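PDB 4GVB: KP6 killer toxin subunit beta, which forms the beta half of a secreted, virally encoded heterodimeric antifungal toxin that kills sensitive fungal cells after the alpha subunit has recognised cellular receptors. Local coordinates for residues L54-S57 against G58-Y61. Sequence-based numbering, arbitrary orientation.
Sequences LFTS and GQFY
The backbone N of T56 gives its hydrogen to the side-chain oxygen OE1 of Q59 at 2.7 Å, a nearly straight bond (164°) that meets the amide oxygen from a direction tilted off the carbonyl plane. In return, Q59 N donates to T56 OG1 over 3.0 Å, and the two reciprocal bonds make a capping box at the start of helix 57-67. Threonine suits the N-cap because its hydroxyl, set between the backbone N and the carbonyl carbon (chi1 68°), accepts from an amide of the first turn, where N-H groups lack the preceding turn's carbonyls that serve residues farther along. Glutamine suits the third place beyond the cap: its chain runs extended past CG, crosses the threonine side chain and carries OE1 back to the cap residue's own N-H. The regular helical bonds begin here too, F60 N donating to T56 O at 3.1 Å and Y61 N to S57 O at 3.1 Å. On the buried side, the F55 and F60 rings are offset with little overlap, their planes 30° apart, and F55 CE1 lies 3.9 Å from F60 CD1. Both rings pack on I35 and C46, while F60 also reaches C9 and C11. Polar capping on the exposed side and aromatic packing beneath probably help set where the helix begins and how it sits against strands 7-13 and 46-47.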
loop_
_atom_site.group_PDB
_atom_site.type_symbol
_atom_site.label_atom_id
_atom_site.label_comp_id
_atom_site.label_asym_id
_atom_site.label_seq_id
_atom_site.Cartn_x
_atom_site.Cartn_y
_atom_site.Cartn_z
ATOM N N LEU B 54 16.193 -4.499 -14.025
ATOM C CA LEU B 54 15.833 -5.287 -12.847
ATOM C C LEU B 54 15.741 -4.433 -11.585
ATOM O O LEU B 54 16.384 -3.390 -11.474
ATOM C CB LEU B 54 16.822 -6.441 -12.646
ATOM C CG LEU B 54 18.183 -6.156 -12.005
ATOM C CD1 LEU B 54 18.090 -6.176 -10.481
ATOM C CD2 LEU B 54 19.223 -7.169 -12.470
ATOM N N PHE B 55 14.917 -4.877 -10.642
ATOM C CA PHE B 55 14.887 -4.291 -9.307
ATOM C C PHE B 55 15.538 -5.301 -8.353
ATOM O O PHE B 55 15.542 -6.505 -8.626
ATOM C CB PHE B 55 13.448 -3.996 -8.892
ATOM C CG PHE B 55 12.552 -5.199 -8.936
ATOM C CD1 PHE B 55 12.519 -6.094 -7.881
ATOM C CD2 PHE B 55 11.741 -5.433 -10.026
ATOM C CE1 PHE B 55 11.700 -7.213 -7.915
ATOM C CE2 PHE B 55 10.914 -6.546 -10.069
ATOM C CZ PHE B 55 10.898 -7.442 -9.004
ATOM N N THR B 56 16.103 -4.838 -7.246
ATOM C CA THR B 56 16.777 -5.767 -6.342
ATOM C C THR B 56 15.812 -6.354 -5.313
ATOM O O THR B 56 14.775 -5.768 -5.000
ATOM C CB THR B 56 17.960 -5.119 -5.599
ATOM O OG1 THR B 56 17.474 -4.140 -4.678
ATOM C CG2 THR B 56 18.932 -4.464 -6.579
ATOM N N SER B 57 16.162 -7.516 -4.784
ATOM C CA SER B 57 15.368 -8.108 -3.721
ATOM C C SER B 57 15.232 -7.126 -2.555
ATOM O O SER B 57 14.182 -7.056 -1.917
ATOM C CB SER B 57 15.980 -9.426 -3.260
ATOM O OG SER B 57 17.324 -9.233 -2.880
ATOM N N GLY B 58 16.288 -6.359 -2.290
ATOM C CA GLY B 58 16.267 -5.393 -1.207
ATOM C C GLY B 58 15.299 -4.242 -1.437
ATOM O O GLY B 58 14.605 -3.806 -0.521
ATOM N N GLN B 59 15.267 -3.738 -2.667
ATOM C CA GLN B 59 14.332 -2.685 -3.049
ATOM C C GLN B 59 12.885 -3.140 -2.878
ATOM O O GLN B 59 12.046 -2.400 -2.352
ATOM C CB GLN B 59 14.570 -2.267 -4.501
ATOM C CG GLN B 59 15.926 -1.599 -4.757
ATOM C CD GLN B 59 16.178 -1.351 -6.234
ATOM O OE1 GLN B 59 15.813 -2.169 -7.085
ATOM N NE2 GLN B 59 16.799 -0.217 -6.548
ATOM N N PHE B 60 12.590 -4.353 -3.333
ATOM C CA PHE B 60 11.235 -4.880 -3.240
ATOM C C PHE B 60 10.785 -5.042 -1.802
ATOM O O PHE B 60 9.619 -4.794 -1.484
ATOM C CB PHE B 60 11.088 -6.206 -3.978
ATOM C CG PHE B 60 9.671 -6.525 -4.334
ATOM C CD1 PHE B 60 9.073 -5.904 -5.408
ATOM C CD2 PHE B 60 8.921 -7.409 -3.567
ATOM C CE1 PHE B 60 7.760 -6.172 -5.739
ATOM C CE2 PHE B 60 7.613 -7.678 -3.897
ATOM C CZ PHE B 60 7.034 -7.056 -4.989
ATOM N N TYR B 61 11.701 -5.475 -0.939
ATOM C CA TYR B 61 11.416 -5.602 0.487
ATOM C C TYR B 61 10.952 -4.273 1.076
ATOM O O TYR B 61 9.990 -4.218 1.845
ATOM C CB TYR B 61 12.652 -6.112 1.248
ATOM C CG TYR B 61 12.434 -6.286 2.737
ATOM C CD1 TYR B 61 12.804 -5.293 3.639
ATOM C CD2 TYR B 61 11.850 -7.444 3.237
ATOM C CE1 TYR B 61 12.602 -5.458 5.002
ATOM C CE2 TYR B 61 11.640 -7.614 4.591
ATOM C CZ TYR B 61 12.013 -6.615 5.470
ATOM O OH TYR B 61 11.801 -6.787 6.819
#